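Long-range contact in tRNA (adenine(9)-N1)-methyltransferase (Sulfolobus acidocaldarius, PDB 5A7Z), which catalyses the S-adenosyl-L-methionine-dependent methylation of N1 of adenosine at position 9 in tRNA: residues Trp144-Lys153 and Gly159-Leu167. Sequence-based numbering, arbitrary orientation.
Sequences WDGNLTVVGK and GRANIVQSL
Asp145 reaches over to the chain just ahead of strand 162-164 and binds its backbone. Its CB packs 3.5 Å from CB of Arg160, and its CG lies 3.7 Å from Arg160 N. With CG anti to the carbonyl carbon (chi1 -58°), the carboxylate is carried to the Arg160 amide: OD2 accepts Arg160 N at 2.8 Å through its anti lone pair, nearly straight (165° at the hydrogen), and also comes 3.4 Å from Arg160 CB, while OD1 forms a salt bridge with Arg140. A short acidic side chain suits this place because its two oxygens can serve a backbone N-H and a guanidinium together. Replacing the carboxylate by a methyl group, as in an alanine here, is likely to cost the Arg160 N-H this acceptor and Arg140 this carboxylate, leaving the loop into strand 162-164 less firmly fixed.

Beyond it, Leu148 O accepts the backbone N of Asn162, Val150 N donates to Asn162 O at 2.8 Å, Val150 O receives Val164 N, and Gly152 N closes the series on Val164 O. The beta-branched residues suit the extended backbone. On one face Val150 and Ile163 lie side by side, CD1 of Ile163 coming 3.8 Å from CB of Val150; on the other, the CG2 methyls of Val151 and Val164 meet at 3.6 Å. At Gly152 (phi 139°) a CB would collide with the carbonyl oxygen of Val151, so glycine suits the place.

Strand 162-164 pairs in parallel with strand 148-151 in the mixed, mostly parallel sheet of the SPOUT methyltransferase domain. Strand 148-151 is bonded along its other side to strand 109-113, and helix 122-142 packs against Asp145, Leu148 and Lys153, while Ser166 and Leu167 touch helix 211-220.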
loop_
_atom_site.group_PDB
_atom_site.type_symbol
_atom_site.label_atom_id
_atom_site.label_comp_id
_atom_site.label_asym_id
_atom_site.label_seq_id
_atom_site.Cartn_x
_atom_site.Cartn_y
_atom_site.Cartn_z
ATOM N N TRP A 144 -2.112 1.324 4.650
ATOM C CA TRP A 144 -1.685 2.262 5.654
ATOM C C TRP A 144 -0.201 2.110 5.907
ATOM O O TRP A 144 0.400 1.195 5.397
ATOM C CB TRP A 144 -2.517 2.143 6.919
ATOM C CG TRP A 144 -2.047 1.194 7.880
ATOM C CD1 TRP A 144 -1.998 -0.124 7.743
ATOM C CD2 TRP A 144 -1.532 1.484 9.153
ATOM N NE1 TRP A 144 -1.484 -0.704 8.846
ATOM C CE2 TRP A 144 -1.186 0.276 9.740
ATOM C CE3 TRP A 144 -1.322 2.655 9.861
ATOM C CZ2 TRP A 144 -0.643 0.200 10.990
ATOM C CZ3 TRP A 144 -0.795 2.574 11.097
ATOM C CH2 TRP A 144 -0.465 1.357 11.653
ATOM N N ASP A 145 0.373 3.042 6.656
ATOM C CA ASP A 145 1.802 3.048 6.969
ATOM C C ASP A 145 2.370 1.665 7.274
ATOM O O ASP A 145 3.467 1.373 6.934
ATOM C CB ASP A 145 2.151 3.945 8.168
ATOM C CG ASP A 145 1.747 5.390 7.994
ATOM O OD1 ASP A 145 0.812 5.683 7.266
ATOM O OD2 ASP A 145 2.363 6.238 8.608
ATOM N N GLY A 146 1.605 0.850 7.974
ATOM C CA GLY A 146 2.148 -0.367 8.619
ATOM C C GLY A 146 2.438 -1.463 7.619
ATOM O O GLY A 146 3.048 -2.471 7.954
ATOM N N ASN A 147 2.008 -1.253 6.388
ATOM C CA ASN A 147 2.237 -2.179 5.300
ATOM C C ASN A 147 3.487 -1.816 4.542
ATOM O O ASN A 147 3.814 -2.421 3.591
ATOM C CB ASN A 147 1.058 -2.193 4.339
ATOM C CG ASN A 147 -0.192 -2.801 4.928
ATOM O OD1 ASN A 147 -1.069 -2.116 5.352
ATOM N ND2 ASN A 147 -0.264 -4.079 4.936
ATOM N N LEU A 148 4.167 -0.794 4.978
ATOM C CA LEU A 148 5.384 -0.365 4.380
ATOM C C LEU A 148 6.507 -0.645 5.361
ATOM O O LEU A 148 6.400 -0.326 6.555
ATOM C CB LEU A 148 5.320 1.132 4.074
ATOM C CG LEU A 148 6.537 1.747 3.397
ATOM C CD1 LEU A 148 6.786 1.141 2.010
ATOM C CD2 LEU A 148 6.300 3.265 3.276
ATOM N N THR A 149 7.569 -1.248 4.839
ATOM C CA THR A 149 8.778 -1.530 5.589
ATOM C C THR A 149 9.961 -0.972 4.807
ATOM O O THR A 149 10.065 -1.175 3.560
ATOM C CB THR A 149 8.952 -3.049 5.782
ATOM O OG1 THR A 149 8.065 -3.495 6.801
ATOM C CG2 THR A 149 10.356 -3.401 6.198
ATOM N N VAL A 150 10.804 -0.226 5.510
ATOM C CA VAL A 150 12.089 0.234 4.976
ATOM C C VAL A 150 13.203 -0.452 5.697
ATOM O O VAL A 150 13.252 -0.498 6.966
ATOM C CB VAL A 150 12.307 1.744 5.142
ATOM C CG1 VAL A 150 13.638 2.162 4.527
ATOM C CG2 VAL A 150 11.164 2.506 4.517
ATOM N N VAL A 151 14.051 -1.077 4.931
ATOM C CA VAL A 151 15.086 -1.857 5.523
ATOM C C VAL A 151 16.447 -1.470 5.044
ATOM O O VAL A 151 16.681 -1.271 3.888
ATOM C CB VAL A 151 14.840 -3.352 5.330
ATOM C CG1 VAL A 151 15.025 -3.722 3.891
ATOM C CG2 VAL A 151 15.788 -4.149 6.184
ATOM N N GLY A 152 17.352 -1.345 5.979
ATOM C CA GLY A 152 18.720 -1.111 5.600
ATOM C C GLY A 152 19.381 -0.111 6.469
ATOM O O GLY A 152 20.569 -0.008 6.443
ATOM N N LYS A 153 18.591 0.622 7.233
ATOM C CA LYS A 153 19.091 1.635 8.145
ATOM C C LYS A 153 18.143 1.802 9.264
ATOM O O LYS A 153 17.048 2.206 9.033
ATOM C CB LYS A 153 19.166 2.982 7.471
ATOM C CG LYS A 153 20.204 3.121 6.372
ATOM C CD LYS A 153 20.312 4.572 5.949
ATOM C CE LYS A 153 19.052 5.024 5.252
ATOM N NZ LYS A 153 19.146 6.389 4.717
ATOM N N GLY A 159 6.746 8.437 8.970
ATOM C CA GLY A 159 5.459 8.150 9.535
ATOM C C GLY A 159 5.515 6.953 10.426
ATOM O O GLY A 159 6.426 6.798 11.180
ATOM N N ARG A 160 4.540 6.073 10.286
ATOM C CA ARG A 160 4.451 4.842 11.054
ATOM C C ARG A 160 4.895 3.579 10.337
ATOM O O ARG A 160 4.545 2.492 10.718
ATOM C CB ARG A 160 3.028 4.639 11.476
ATOM C CG ARG A 160 2.442 5.888 12.018
ATOM C CD ARG A 160 2.757 5.935 13.460
ATOM N NE ARG A 160 1.636 5.374 14.146
ATOM C CZ ARG A 160 1.704 4.389 15.026
ATOM N NH1 ARG A 160 2.862 3.835 15.357
ATOM N NH2 ARG A 160 0.583 3.971 15.582
ATOM N N ALA A 161 5.657 3.745 9.285
ATOM C CA ALA A 161 6.186 2.627 8.560
ATOM C C ALA A 161 7.119 1.816 9.451
ATOM O O ALA A 161 7.640 2.325 10.426
ATOM C CB ALA A 161 6.918 3.130 7.332
ATOM N N ASN A 162 7.312 0.544 9.131
ATOM C CA ASN A 162 8.272 -0.292 9.882
ATOM C C ASN A 162 9.689 -0.039 9.394
ATOM O O ASN A 162 9.981 -0.148 8.195
ATOM C CB ASN A 162 7.926 -1.782 9.740
ATOM C CG ASN A 162 6.466 -2.054 9.993
ATOM O OD1 ASN A 162 5.706 -2.274 9.058
ATOM N ND2 ASN A 162 6.044 -1.950 11.257
ATOM N N ILE A 163 10.561 0.318 10.326
ATOM C CA ILE A 163 11.954 0.639 10.014
ATOM C C ILE A 163 12.866 -0.363 10.706
ATOM O O ILE A 163 12.916 -0.419 11.943
ATOM C CB ILE A 163 12.307 2.040 10.514
ATOM C CG1 ILE A 163 11.298 3.074 9.992
ATOM C CG2 ILE A 163 13.718 2.402 10.105
ATOM C CD1 ILE A 163 11.381 3.332 8.505
ATOM N N VAL A 164 13.568 -1.166 9.920
ATOM C CA VAL A 164 14.459 -2.170 10.471
ATOM C C VAL A 164 15.797 -2.146 9.777
ATOM O O VAL A 164 15.929 -1.640 8.646
ATOM C CB VAL A 164 13.843 -3.567 10.367
ATOM C CG1 VAL A 164 12.637 -3.680 11.287
ATOM C CG2 VAL A 164 13.426 -3.871 8.948
ATOM N N GLN A 165 16.813 -2.643 10.479
ATOM C CA GLN A 165 18.138 -2.758 9.907
ATOM C C GLN A 165 18.260 -3.973 9.024
ATOM O O GLN A 165 18.913 -3.921 7.970
ATOM C CB GLN A 165 19.209 -2.856 10.982
ATOM C CG GLN A 165 20.603 -2.947 10.354
ATOM C CD GLN A 165 21.713 -2.913 11.361
ATOM O OE1 GLN A 165 21.708 -3.651 12.356
ATOM N NE2 GLN A 165 22.690 -2.065 11.108
ATOM N N SER A 166 17.698 -5.083 9.485
ATOM C CA SER A 166 17.744 -6.324 8.736
ATOM C C SER A 166 16.364 -6.899 8.504
ATOM O O SER A 166 15.455 -6.697 9.299
ATOM C CB SER A 166 18.593 -7.355 9.487
ATOM O OG SER A 166 19.935 -6.927 9.562
ATOM N N LEU A 167 16.244 -7.693 7.449
ATOM C CA LEU A 167 14.965 -8.272 7.055
ATOM C C LEU A 167 14.542 -9.426 7.962
ATOM O O LEU A 167 15.272 -10.383 8.162
ATOM C CB LEU A 167 15.039 -8.757 5.612
ATOM C CG LEU A 167 13.701 -9.042 4.932
ATOM C CD1 LEU A 167 12.758 -7.854 5.060
ATOM C CD2 LEU A 167 13.918 -9.398 3.471
#